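Local structure of Lin2634 protein (Listeria innocua, 3MZO) at residues A32-K37 / L66-S71; I41-G46 / A60-A65; L73-I78 / E95-M100; V140-E145 / Y163-A168. The protein probably hydrolyses nucleotide phosphate esters, as an HD-domain phosphohydrolase of the YfbR-like 5'-deoxynucleotidase family, and binds metal ions, here calcium. All coordinates share one frame; numbering follows the deposited sequence.

Contact 1 holds three of the four protein ligands of one calcium site, H34, H68 and D69, and the others lie around it. Contact 2 joins the same two helices, 31-51 and 58-67, further from the metals; the two centres are about 12 Å apart. Contact 3 takes up the chain after contact 1, its centre about 14 Å away, and touches it where S71 meets E97; the E97 side chain is about 5 Å from a calcium ion. Contact 4, centred about 17 Å from contact 1, reaches it through D141, which hydrogen-bonds H34, and packs V140 against I41 and F45 of contact 2. Contacts 3 and 4 lie on opposite sides of the chain's centre.

Contact 1: residues A32-K37 / L66-S71; sequences AEHSYK and LNHDYS. With CA (calcium ion), chain K; CA (calcium ion), chain M.
H34, H68 and D69 converge on one calcium ion. H34 NE2 lies 2.8 Å from that ion and H68 NE2 2.9 Å. D69 OD2 is bound at 2.4 Å; D138, from helix 129-151, completes the protein ligands. Shared coordination draws the side chains tightly together here: D69 OD2 comes within 3.1 Å of H34 CD2, at the rim of a ring only 24° from the carboxylate plane. The CB of H34 points toward 66-71, and chi1 of 167° puts CG anti to the backbone N; D141 holds the ring's ND1. The ion sits in the plane of the H68 ring, D69 CB lies over the centre of one face, and H68 ND1 is hydrogen-bonded to A65 O. Between the backbones, one water donates to S35 OG and L66 O and accepts from D69 N; S35 OG is also hydrogen-bonded to V31 O.

The outer side is more watery. D69 OD1 binds a second calcium at 2.5 Å and H68 O binds it at 2.6 Å, and three waters fill further positions. The D69 carboxylate thus gives one oxygen to each ion, making the HD pair the bridge of a two-calcium centre, consistent with a metal-dependent phosphohydrolase.

Contact 2: residues I41-G46 / A60-A65; sequences IAQFFG and ALYEKA
Q43 and Y62 make the one hydrogen bond between these two antiparallel helix segments, whose axes approach to 9.7 Å with 157° between their directions. Y62 OH donates to Q43 OE1 over 2.6 Å, in the plane of the carbonyl and onto one of its lone pairs, with a C=O...donor angle of 123°. The amide stands almost upright on the tyrosine plane and meets it at the hydroxyl edge. Q43 gets there as an extended chain, its CG anti to the backbone N (chi1 169°), and its NE2 goes on to N67 OD1 of the second subunit. The Y62 ring itself meets Y62 of that subunit, which places this polar edge at a subunit interface.

Apolar side chains form a second group. A42 CB touches A65 CB at 3.8 Å and L61 CD2 at 3.9 Å; two small side chains and one branch of a leucine meet here. On its own helix, L61 CD2 also lies over the rim of one face of the Y62 ring.

A third group is side chain against backbone. L61 CD1 rests 3.6 Å from G46 CA and equally close to A42 O, pressed directly onto the main chain where glycine has no side chain.

Helices 31-51 and 58-67 are consecutive, forming an antiparallel hairpin of the all-helical HD-domain fold; its far end presents H34 and the H68-D69 pair to calcium.

Contact 3: residues L73-I78 / E95-M100; sequences LFIGDI and EVEESM
V96 meets the tip of I75: the methyl carbons V96 CG1 and I75 CD1 are 3.3 Å apart, closer than two methyls normally pack. In I75, chi1 of 178° puts CG1 anti to the backbone N, and CD1 extends from it to V96; the two side chains run obliquely to one another. V96 also packs on M92 of the third subunit.

One residue on, E97 offers its aliphatic part. Its CG lies 3.7 Å from I75 CG2, the other branch of the same isoleucine, and CB is only slightly further away; the two side chains cross at about a right angle. The chain bends at chi2 (-95°), and OE2 is hydrogen-bonded to T101 OG1 on the same helix.

A turn later, selenomethionine M100 runs beside I75 and F74. Its SE is 4.0 Å from I75 CB, so I75 is flanked by V96, E97 and M100 together. A bend at chi3 (75°) carries CE to F74, 3.9 Å from F74 CB and 3.4 Å from F74 O. M100 CB approaches F74 CD1 at 4.0 Å, and the two side chains pass in opposite directions; the F74 ring also meets that of F104.

No hydrogen bond crosses the contact. An irregular segment, following the HD pair in sequence, is seated by two hydrophobic residues on helix 87-108, at the margin of the calcium site.

Contact 4: residues V140-E145 / Y163-A168; sequences VDLLYE and YSEALA
The Y163 ring takes L143 over one face. L143 CD1 stands 3.4 Å above the ring plane, displaced toward the rim at CD2 and CE2, and lies 3.8 Å from the ring centroid, 28° off the normal: a CH-pi contact. Beyond the ring, Y163 OH is hydrogen-bonded to T205 of helix 201-211. The carboxylate of E165, a second flat group at this contact, has OE1 4.1 Å from L142 CD2, where the two side chains cross at about a right angle; its polar partners are K139, in a salt bridge, and T169.

L143 carries the contact. A chi1 of -169° sets CG anti to the backbone N, and from there CD1 reaches the facing helix, where it also touches L167 CB at 3.8 Å and A166 CB at 4.0 Å. This one methyl sits among Y163, A166 and L167 and also reaches the main chain, 3.5 Å from Y163 O. L142 CD2 meets A166 CB more loosely, at 4.4 Å.

The segments run antiparallel at 150°, their axes 8.7 Å apart. This is the close pairing of consecutive helices, 129-151 and 158-172, in the helical HD-domain fold; the first of them also supplies calcium ligand D138.

Contact 1: residues A32-K37 / L66-S71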
loop_
_atom_site.group_PDB
_atom_site.type_symbol
_atom_site.label_atom_id
_atom_site.label_comp_id
_atom_site.label_asym_id
_atom_site.label_seq_id
_atom_site.Cartn_x
_atom_site.Cartn_y
_atom_site.Cartn_z
ATOM N N ALA B 32 16.210 2.787 5.449
ATOM C CA ALA B 32 16.270 3.550 6.693
ATOM C C ALA B 32 16.111 2.616 7.875
ATOM O O ALA B 32 16.872 2.693 8.851
ATOM C CB ALA B 32 15.192 4.657 6.746
ATOM N N GLU B 33 15.137 1.721 7.796
ATOM C CA GLU B 33 14.883 0.773 8.884
ATOM C C GLU B 33 16.044 -0.173 9.119
ATOM O O GLU B 33 16.456 -0.434 10.271
ATOM C CB GLU B 33 13.577 0.015 8.643
ATOM C CG GLU B 33 12.379 0.887 8.944
ATOM C CD GLU B 33 11.063 0.473 8.332
ATOM O OE1 GLU B 33 11.052 -0.351 7.389
ATOM O OE2 GLU B 33 10.037 0.988 8.817
ATOM N N HIS B 34 16.597 -0.655 8.014
ATOM C CA HIS B 34 17.759 -1.494 8.074
ATOM C C HIS B 34 18.934 -0.781 8.746
ATOM O O HIS B 34 19.610 -1.371 9.555
ATOM C CB HIS B 34 18.097 -1.977 6.666
ATOM C CG HIS B 34 19.442 -2.592 6.535
ATOM N ND1 HIS B 34 19.731 -3.853 7.019
ATOM C CD2 HIS B 34 20.575 -2.135 5.952
ATOM C CE1 HIS B 34 20.997 -4.139 6.739
ATOM N NE2 HIS B 34 21.522 -3.121 6.083
ATOM N N SER B 35 19.160 0.485 8.402
ATOM C CA SER B 35 20.272 1.239 8.965
ATOM C C SER B 35 20.111 1.422 10.478
ATOM O O SER B 35 21.065 1.262 11.240
ATOM C CB SER B 35 20.433 2.573 8.239
ATOM O OG SER B 35 20.593 2.359 6.863
ATOM N N TYR B 36 18.891 1.726 10.900
ATOM C CA TYR B 36 18.536 1.787 12.310
ATOM C C TYR B 36 18.864 0.498 13.047
ATOM O O TYR B 36 19.520 0.519 14.111
ATOM C CB TYR B 36 17.060 2.186 12.501
ATOM C CG TYR B 36 16.600 1.939 13.914
ATOM C CD1 TYR B 36 17.056 2.743 14.964
ATOM C CD2 TYR B 36 15.772 0.870 14.221
ATOM C CE1 TYR B 36 16.672 2.498 16.306
ATOM C CE2 TYR B 36 15.386 0.607 15.554
ATOM C CZ TYR B 36 15.837 1.433 16.593
ATOM O OH TYR B 36 15.462 1.192 17.916
ATOM N N LYS B 37 18.473 -0.630 12.478
ATOM C CA LYS B 37 18.698 -1.905 13.127
ATOM C C LYS B 37 20.187 -2.303 13.141
ATOM O O LYS B 37 20.711 -2.729 14.181
ATOM C CB LYS B 37 17.798 -2.994 12.480
ATOM C CG LYS B 37 16.288 -2.769 12.704
ATOM C CD LYS B 37 15.385 -3.919 12.073
ATOM C CE LYS B 37 15.501 -3.996 10.588
ATOM N NZ LYS B 37 14.504 -4.978 9.975
ATOM N N LEU B 66 25.770 3.642 10.866
ATOM C CA LEU B 66 24.686 4.549 10.543
ATOM C C LEU B 66 24.602 4.869 9.045
ATOM O O LEU B 66 23.517 4.906 8.471
ATOM C CB LEU B 66 24.807 5.864 11.335
ATOM C CG LEU B 66 23.609 6.800 11.147
ATOM C CD1 LEU B 66 22.344 6.212 11.785
ATOM C CD2 LEU B 66 23.943 8.204 11.692
ATOM N N ASN B 67 25.754 5.105 8.437
ATOM C CA ASN B 67 25.845 5.620 7.086
ATOM C C ASN B 67 26.120 4.585 5.996
ATOM O O ASN B 67 26.186 4.945 4.851
ATOM C CB ASN B 67 26.930 6.679 7.051
ATOM C CG ASN B 67 26.711 7.765 8.116
ATOM O OD1 ASN B 67 25.690 8.440 8.109
ATOM N ND2 ASN B 67 27.661 7.916 9.028
ATOM N N HIS B 68 26.204 3.310 6.343
ATOM C CA HIS B 68 26.745 2.319 5.408
ATOM C C HIS B 68 25.873 2.093 4.181
ATOM O O HIS B 68 26.413 1.737 3.171
ATOM C CB HIS B 68 27.045 0.971 6.074
ATOM C CG HIS B 68 25.846 0.103 6.321
ATOM N ND1 HIS B 68 24.955 0.336 7.337
ATOM C CD2 HIS B 68 25.457 -1.055 5.745
ATOM C CE1 HIS B 68 24.023 -0.600 7.334
ATOM N NE2 HIS B 68 24.302 -1.458 6.374
ATOM N N ASP B 69 24.564 2.323 4.265
ATOM C CA ASP B 69 23.685 2.133 3.103
ATOM C C ASP B 69 23.029 3.408 2.552
ATOM O O ASP B 69 22.128 3.344 1.716
ATOM C CB ASP B 69 22.627 1.066 3.426
ATOM C CG ASP B 69 23.138 -0.355 3.222
ATOM O OD1 ASP B 69 24.168 -0.524 2.605
ATOM O OD2 ASP B 69 22.480 -1.329 3.618
ATOM N N TYR B 70 23.517 4.568 2.971
ATOM C CA TYR B 70 23.040 5.836 2.472
ATOM C C TYR B 70 23.114 5.883 0.929
ATOM O O TYR B 70 22.219 6.417 0.280
ATOM C CB TYR B 70 23.829 6.997 3.119
ATOM C CG TYR B 70 23.372 8.337 2.621
ATOM C CD1 TYR B 70 22.215 8.916 3.104
ATOM C CD2 TYR B 70 24.074 9.003 1.622
ATOM C CE1 TYR B 70 21.758 10.120 2.621
ATOM C CE2 TYR B 70 23.624 10.220 1.128
ATOM C CZ TYR B 70 22.472 10.778 1.637
ATOM O OH TYR B 70 22.008 11.965 1.130
ATOM N N SER B 71 24.142 5.274 0.347
ATOM C CA SER B 71 24.320 5.273 -1.121
ATOM C C SER B 71 23.228 4.557 -1.893
ATOM O O SER B 71 23.112 4.729 -3.139
ATOM C CB SER B 71 25.689 4.688 -1.506
ATOM O OG SER B 71 25.897 3.397 -0.959
HETATM CA CA CA K . 23.638 -3.346 4.325
HETATM CA CA CA M . 26.362 -0.174 1.475
HETATM O O HOH W 1 22.851 3.639 6.125
HETATM O O HOH W 2 25.627 -2.812 2.682
HETATM O O HOH W 3 27.269 1.571 0.511
HETATM O O HOH W 4 24.711 -0.716 -0.327
HETATM O O HOH W 5 28.342 -1.018 2.916
#

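Contact 2: residues I41-G46 / A60-A65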
loop_
_atom_site.group_PDB
_atom_site.type_symbol
_atom_site.label_atom_id
_atom_site.label_comp_id
_atom_site.label_asym_id
_atom_site.label_seq_id
_atom_site.Cartn_x
_atom_site.Cartn_y
_atom_site.Cartn_z
ATOM N N ILE B 41 22.348 -3.024 16.442
ATOM C CA ILE B 41 23.125 -4.259 16.536
ATOM C C ILE B 41 24.607 -3.951 16.792
ATOM O O ILE B 41 25.207 -4.514 17.703
ATOM C CB ILE B 41 22.923 -5.166 15.256
ATOM C CG1 ILE B 41 21.481 -5.720 15.212
ATOM C CG2 ILE B 41 23.941 -6.316 15.208
ATOM C CD1 ILE B 41 21.009 -6.152 13.790
ATOM N N ALA B 42 25.176 -3.016 16.041
ATOM C CA ALA B 42 26.587 -2.664 16.176
ATOM C C ALA B 42 26.902 -2.126 17.575
ATOM O O ALA B 42 27.939 -2.467 18.178
ATOM C CB ALA B 42 27.008 -1.643 15.089
ATOM N N GLN B 43 25.995 -1.296 18.077
ATOM C CA GLN B 43 26.057 -0.739 19.432
ATOM C C GLN B 43 26.118 -1.849 20.451
ATOM O O GLN B 43 26.845 -1.748 21.436
ATOM C CB GLN B 43 24.815 0.130 19.671
ATOM C CG GLN B 43 24.537 0.619 21.113
ATOM C CD GLN B 43 23.374 1.578 21.153
ATOM O OE1 GLN B 43 23.541 2.800 21.030
ATOM N NE2 GLN B 43 22.185 1.035 21.289
ATOM N N PHE B 44 25.318 -2.897 20.252
ATOM C CA PHE B 44 25.368 -4.005 21.165
ATOM C C PHE B 44 26.719 -4.710 21.091
ATOM O O PHE B 44 27.326 -5.013 22.119
ATOM C CB PHE B 44 24.255 -5.018 20.942
ATOM C CG PHE B 44 24.471 -6.271 21.718
ATOM C CD1 PHE B 44 24.237 -6.297 23.066
ATOM C CD2 PHE B 44 24.996 -7.409 21.102
ATOM C CE1 PHE B 44 24.505 -7.457 23.819
ATOM C CE2 PHE B 44 25.238 -8.559 21.831
ATOM C CZ PHE B 44 24.984 -8.577 23.202
ATOM N N PHE B 45 27.212 -4.984 19.885
ATOM C CA PHE B 45 28.512 -5.632 19.785
ATOM C C PHE B 45 29.642 -4.765 20.354
ATOM O O PHE B 45 30.620 -5.295 20.915
ATOM C CB PHE B 45 28.810 -6.128 18.348
ATOM C CG PHE B 45 27.950 -7.305 17.925
ATOM C CD1 PHE B 45 27.780 -8.411 18.756
ATOM C CD2 PHE B 45 27.300 -7.299 16.690
ATOM C CE1 PHE B 45 26.968 -9.475 18.373
ATOM C CE2 PHE B 45 26.504 -8.377 16.299
ATOM C CZ PHE B 45 26.331 -9.444 17.139
ATOM N N GLY B 46 29.527 -3.460 20.203
ATOM C CA GLY B 46 30.426 -2.522 20.848
ATOM C C GLY B 46 30.530 -2.762 22.367
ATOM O O GLY B 46 31.631 -2.746 22.932
ATOM N N ALA B 60 33.661 5.953 15.421
ATOM C CA ALA B 60 33.899 5.129 14.240
ATOM C C ALA B 60 32.850 4.029 14.129
ATOM O O ALA B 60 32.341 3.771 13.059
ATOM C CB ALA B 60 35.346 4.528 14.229
ATOM N N LEU B 61 32.494 3.406 15.251
ATOM C CA LEU B 61 31.512 2.337 15.228
ATOM C C LEU B 61 30.185 2.842 14.711
ATOM O O LEU B 61 29.611 2.248 13.804
ATOM C CB LEU B 61 31.353 1.722 16.623
ATOM C CG LEU B 61 30.327 0.610 16.837
ATOM C CD1 LEU B 61 30.698 -0.168 18.092
ATOM C CD2 LEU B 61 28.918 1.176 16.959
ATOM N N TYR B 62 29.704 3.924 15.292
ATOM C CA TYR B 62 28.401 4.472 14.927
ATOM C C TYR B 62 28.370 5.040 13.524
ATOM O O TYR B 62 27.403 4.814 12.788
ATOM C CB TYR B 62 27.982 5.573 15.900
ATOM C CG TYR B 62 27.407 5.075 17.207
ATOM C CD1 TYR B 62 26.210 4.338 17.259
ATOM C CD2 TYR B 62 28.016 5.396 18.399
ATOM C CE1 TYR B 62 25.675 3.917 18.500
ATOM C CE2 TYR B 62 27.504 4.991 19.614
ATOM C CZ TYR B 62 26.359 4.259 19.680
ATOM O OH TYR B 62 25.912 3.921 20.937
ATOM N N GLU B 63 29.380 5.818 13.174
ATOM C CA GLU B 63 29.410 6.428 11.858
ATOM C C GLU B 63 29.472 5.383 10.723
ATOM O O GLU B 63 28.838 5.570 9.700
ATOM C CB GLU B 63 30.505 7.506 11.743
ATOM C CG GLU B 63 31.872 7.010 11.575
ATOM C CD GLU B 63 32.949 8.104 11.753
ATOM O OE1 GLU B 63 32.632 9.303 12.019
ATOM O OE2 GLU B 63 34.126 7.732 11.601
ATOM N N LYS B 64 30.193 4.287 10.916
ATOM C CA LYS B 64 30.219 3.223 9.920
ATOM C C LYS B 64 28.846 2.562 9.774
ATOM O O LYS B 64 28.350 2.405 8.649
ATOM C CB LYS B 64 31.273 2.158 10.279
ATOM C CG LYS B 64 32.703 2.593 10.072
ATOM C CD LYS B 64 33.693 1.635 10.784
ATOM C CE LYS B 64 35.155 1.990 10.473
ATOM N NZ LYS B 64 35.453 1.839 9.044
ATOM N N ALA B 65 28.215 2.208 10.900
ATOM C CA ALA B 65 26.927 1.507 10.903
ATOM C C ALA B 65 25.783 2.390 10.422
ATOM O O ALA B 65 24.929 1.948 9.631
ATOM C CB ALA B 65 26.617 0.961 12.297
#

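Contact 3: residues L73-I78 / E95-M100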
loop_
_atom_site.group_PDB
_atom_site.type_symbol
_atom_site.label_atom_id
_atom_site.label_comp_id
_atom_site.label_asym_id
_atom_site.label_seq_id
_atom_site.Cartn_x
_atom_site.Cartn_y
_atom_site.Cartn_z
ATOM N N LEU B 73 20.426 5.390 -1.971
ATOM C CA LEU B 73 19.608 6.476 -2.497
ATOM C C LEU B 73 19.720 6.590 -4.009
ATOM O O LEU B 73 18.754 6.994 -4.661
ATOM C CB LEU B 73 20.046 7.817 -1.934
ATOM C CG LEU B 73 19.206 8.533 -0.915
ATOM C CD1 LEU B 73 19.977 9.807 -0.583
ATOM C CD2 LEU B 73 17.846 8.865 -1.439
ATOM N N PHE B 74 20.895 6.262 -4.549
ATOM C CA PHE B 74 21.169 6.426 -5.999
ATOM C C PHE B 74 21.673 5.166 -6.745
ATOM O O PHE B 74 21.642 5.133 -7.971
ATOM C CB PHE B 74 22.097 7.629 -6.264
ATOM C CG PHE B 74 23.185 7.823 -5.244
ATOM C CD1 PHE B 74 24.344 7.077 -5.291
ATOM C CD2 PHE B 74 23.063 8.797 -4.269
ATOM C CE1 PHE B 74 25.351 7.279 -4.360
ATOM C CE2 PHE B 74 24.066 9.005 -3.323
ATOM C CZ PHE B 74 25.207 8.246 -3.363
ATOM N N ILE B 75 22.114 4.138 -6.026
ATOM C CA ILE B 75 22.457 2.873 -6.661
ATOM C C ILE B 75 22.169 1.692 -5.722
ATOM O O ILE B 75 22.662 1.644 -4.588
ATOM C CB ILE B 75 23.928 2.871 -7.132
ATOM C CG1 ILE B 75 24.276 1.506 -7.760
ATOM C CG2 ILE B 75 24.857 3.290 -5.966
ATOM C CD1 ILE B 75 25.522 1.479 -8.616
ATOM N N GLY B 76 21.324 0.769 -6.182
ATOM C CA GLY B 76 20.987 -0.438 -5.425
ATOM C C GLY B 76 22.163 -1.357 -5.179
ATOM O O GLY B 76 23.200 -1.266 -5.849
ATOM N N ASP B 77 21.991 -2.267 -4.234
ATOM C CA ASP B 77 23.064 -3.165 -3.820
ATOM C C ASP B 77 22.496 -4.577 -3.808
ATOM O O ASP B 77 21.444 -4.801 -3.195
ATOM C CB ASP B 77 23.528 -2.749 -2.413
ATOM C CG ASP B 77 24.744 -3.544 -1.904
ATOM O OD1 ASP B 77 25.758 -3.637 -2.633
ATOM O OD2 ASP B 77 24.694 -4.051 -0.754
ATOM N N ILE B 78 23.169 -5.527 -4.465
ATOM C CA ILE B 78 22.660 -6.911 -4.508
ATOM C C ILE B 78 22.863 -7.564 -3.109
ATOM O O ILE B 78 24.003 -7.750 -2.686
ATOM C CB ILE B 78 23.330 -7.765 -5.643
ATOM C CG1 ILE B 78 23.350 -7.019 -6.986
ATOM C CG2 ILE B 78 22.596 -9.104 -5.818
ATOM C CD1 ILE B 78 24.187 -7.707 -8.028
ATOM N N GLU B 95 32.585 -0.144 -7.753
ATOM C CA GLU B 95 33.268 0.981 -8.368
ATOM C C GLU B 95 32.275 2.062 -8.773
ATOM O O GLU B 95 32.531 3.242 -8.548
ATOM C CB GLU B 95 34.028 0.548 -9.612
ATOM C CG GLU B 95 35.281 -0.239 -9.377
ATOM C CD GLU B 95 35.987 -0.574 -10.700
ATOM O OE1 GLU B 95 36.297 0.358 -11.497
ATOM O OE2 GLU B 95 36.216 -1.777 -10.944
ATOM N N VAL B 96 31.159 1.660 -9.394
ATOM C CA VAL B 96 30.116 2.618 -9.784
ATOM C C VAL B 96 29.586 3.354 -8.545
ATOM O O VAL B 96 29.480 4.582 -8.548
ATOM C CB VAL B 96 28.928 1.954 -10.564
ATOM C CG1 VAL B 96 27.696 2.891 -10.590
ATOM C CG2 VAL B 96 29.349 1.568 -11.981
ATOM N N GLU B 97 29.261 2.594 -7.498
ATOM C CA GLU B 97 28.790 3.169 -6.251
ATOM C C GLU B 97 29.784 4.197 -5.700
ATOM O O GLU B 97 29.384 5.297 -5.317
ATOM C CB GLU B 97 28.523 2.073 -5.210
ATOM C CG GLU B 97 27.861 2.585 -3.928
ATOM C CD GLU B 97 28.870 2.897 -2.826
ATOM O OE1 GLU B 97 29.536 1.946 -2.362
ATOM O OE2 GLU B 97 28.993 4.085 -2.425
ATOM N N GLU B 98 31.065 3.841 -5.670
ATOM C CA GLU B 98 32.093 4.727 -5.113
ATOM C C GLU B 98 32.142 6.058 -5.876
ATOM O O GLU B 98 32.163 7.132 -5.270
ATOM C CB GLU B 98 33.466 4.043 -5.129
ATOM C CG GLU B 98 34.580 4.822 -4.403
ATOM C CD GLU B 98 35.967 4.172 -4.503
ATOM O OE1 GLU B 98 36.072 2.932 -4.662
ATOM O OE2 GLU B 98 36.965 4.914 -4.403
ATOM N N SER B 99 32.131 5.984 -7.206
ATOM C CA SER B 99 32.180 7.184 -8.033
ATOM C C SER B 99 30.932 8.014 -7.879
ATOM O O SER B 99 30.995 9.242 -7.796
ATOM C CB SER B 99 32.355 6.826 -9.509
ATOM O OG SER B 99 33.593 6.169 -9.684
HETATM N N MSE B 100 29.788 7.346 -7.857
HETATM C CA MSE B 100 28.526 8.061 -7.755
HETATM C C MSE B 100 28.426 8.814 -6.425
HETATM O O MSE B 100 27.932 9.958 -6.401
HETATM C CB MSE B 100 27.339 7.115 -7.947
HETATM C CG MSE B 100 27.185 6.642 -9.363
HETATM SE SE MSE B 100 25.605 5.511 -9.557
HETATM C CE MSE B 100 24.142 6.815 -9.508
#

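Contact 4: residues V140-E145 / Y163-A168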
loop_
_atom_site.group_PDB
_atom_site.type_symbol
_atom_site.label_atom_id
_atom_site.label_comp_id
_atom_site.label_asym_id
_atom_site.label_seq_id
_atom_site.Cartn_x
_atom_site.Cartn_y
_atom_site.Cartn_z
ATOM N N VAL B 140 24.105 -9.929 10.536
ATOM C CA VAL B 140 23.123 -10.300 11.559
ATOM C C VAL B 140 21.739 -9.803 11.147
ATOM O O VAL B 140 20.761 -10.533 11.344
ATOM C CB VAL B 140 23.491 -9.829 12.975
ATOM C CG1 VAL B 140 22.288 -9.931 13.896
ATOM C CG2 VAL B 140 24.681 -10.643 13.508
ATOM N N ASP B 141 21.628 -8.595 10.599
ATOM C CA ASP B 141 20.292 -8.090 10.232
ATOM C C ASP B 141 19.736 -8.917 9.064
ATOM O O ASP B 141 18.563 -9.256 9.044
ATOM C CB ASP B 141 20.266 -6.604 9.885
ATOM C CG ASP B 141 18.836 -6.085 9.644
ATOM O OD1 ASP B 141 17.955 -6.319 10.486
ATOM O OD2 ASP B 141 18.566 -5.480 8.585
ATOM N N LEU B 142 20.599 -9.240 8.112
ATOM C CA LEU B 142 20.230 -10.073 6.973
ATOM C C LEU B 142 19.773 -11.453 7.456
ATOM O O LEU B 142 18.824 -12.039 6.941
ATOM C CB LEU B 142 21.431 -10.180 6.059
ATOM C CG LEU B 142 21.264 -10.594 4.609
ATOM C CD1 LEU B 142 20.350 -9.651 3.819
ATOM C CD2 LEU B 142 22.655 -10.677 3.988
ATOM N N LEU B 143 20.461 -11.976 8.461
ATOM C CA LEU B 143 20.104 -13.248 9.059
ATOM C C LEU B 143 18.721 -13.181 9.731
ATOM O O LEU B 143 17.908 -14.093 9.582
ATOM C CB LEU B 143 21.182 -13.669 10.080
ATOM C CG LEU B 143 21.122 -15.089 10.639
ATOM C CD1 LEU B 143 21.887 -16.069 9.737
ATOM C CD2 LEU B 143 21.691 -15.130 12.057
ATOM N N TYR B 144 18.456 -12.113 10.478
ATOM C CA TYR B 144 17.107 -11.910 11.069
ATOM C C TYR B 144 15.990 -11.745 10.017
ATOM O O TYR B 144 14.877 -12.272 10.175
ATOM C CB TYR B 144 17.116 -10.735 12.093
ATOM C CG TYR B 144 17.489 -11.227 13.476
ATOM C CD1 TYR B 144 18.818 -11.464 13.816
ATOM C CD2 TYR B 144 16.498 -11.514 14.426
ATOM C CE1 TYR B 144 19.159 -11.964 15.074
ATOM C CE2 TYR B 144 16.826 -12.000 15.682
ATOM C CZ TYR B 144 18.170 -12.214 15.992
ATOM O OH TYR B 144 18.523 -12.678 17.217
ATOM N N GLU B 145 16.263 -10.983 8.971
ATOM C CA GLU B 145 15.248 -10.765 7.919
ATOM C C GLU B 145 14.948 -12.085 7.217
ATOM O O GLU B 145 13.821 -12.400 6.970
ATOM C CB GLU B 145 15.742 -9.830 6.831
ATOM C CG GLU B 145 15.834 -8.365 7.108
ATOM C CD GLU B 145 16.453 -7.616 5.903
ATOM O OE1 GLU B 145 17.492 -8.093 5.381
ATOM O OE2 GLU B 145 15.931 -6.546 5.494
ATOM N N TYR B 163 20.196 -16.827 4.442
ATOM C CA TYR B 163 20.467 -17.193 5.810
ATOM C C TYR B 163 21.799 -17.966 5.888
ATOM O O TYR B 163 22.675 -17.673 6.727
ATOM C CB TYR B 163 19.300 -18.043 6.341
ATOM C CG TYR B 163 19.496 -18.584 7.733
ATOM C CD1 TYR B 163 20.120 -19.820 7.940
ATOM C CD2 TYR B 163 19.077 -17.863 8.846
ATOM C CE1 TYR B 163 20.298 -20.331 9.223
ATOM C CE2 TYR B 163 19.248 -18.365 10.133
ATOM C CZ TYR B 163 19.869 -19.593 10.316
ATOM O OH TYR B 163 20.042 -20.088 11.588
ATOM N N SER B 164 21.959 -18.921 4.976
ATOM C CA SER B 164 23.153 -19.754 4.941
ATOM C C SER B 164 24.413 -18.919 4.708
ATOM O O SER B 164 25.424 -19.088 5.406
ATOM C CB SER B 164 22.985 -20.828 3.876
ATOM O OG SER B 164 21.872 -21.636 4.201
ATOM N N GLU B 165 24.333 -17.999 3.753
ATOM C CA GLU B 165 25.449 -17.131 3.421
ATOM C C GLU B 165 25.783 -16.223 4.577
ATOM O O GLU B 165 26.961 -16.038 4.888
ATOM C CB GLU B 165 25.146 -16.292 2.181
ATOM C CG GLU B 165 26.305 -15.367 1.694
ATOM C CD GLU B 165 26.493 -14.040 2.509
ATOM O OE1 GLU B 165 25.503 -13.447 3.031
ATOM O OE2 GLU B 165 27.655 -13.582 2.610
ATOM N N ALA B 166 24.748 -15.653 5.197
ATOM C CA ALA B 166 24.927 -14.732 6.301
ATOM C C ALA B 166 25.580 -15.454 7.485
ATOM O O ALA B 166 26.608 -14.996 7.986
ATOM C CB ALA B 166 23.573 -14.061 6.684
ATOM N N LEU B 167 25.052 -16.603 7.894
ATOM C CA LEU B 167 25.671 -17.347 8.983
ATOM C C LEU B 167 27.116 -17.796 8.661
ATOM O O LEU B 167 28.030 -17.607 9.470
ATOM C CB LEU B 167 24.799 -18.535 9.399
ATOM C CG LEU B 167 25.165 -19.220 10.731
ATOM C CD1 LEU B 167 25.225 -18.238 11.976
ATOM C CD2 LEU B 167 24.179 -20.347 10.963
ATOM N N ALA B 168 27.326 -18.340 7.469
ATOM C CA ALA B 168 28.670 -18.700 7.013
ATOM C C ALA B 168 29.633 -17.536 7.212
ATOM O O ALA B 168 30.693 -17.696 7.801
ATOM C CB ALA B 168 28.639 -19.116 5.541
#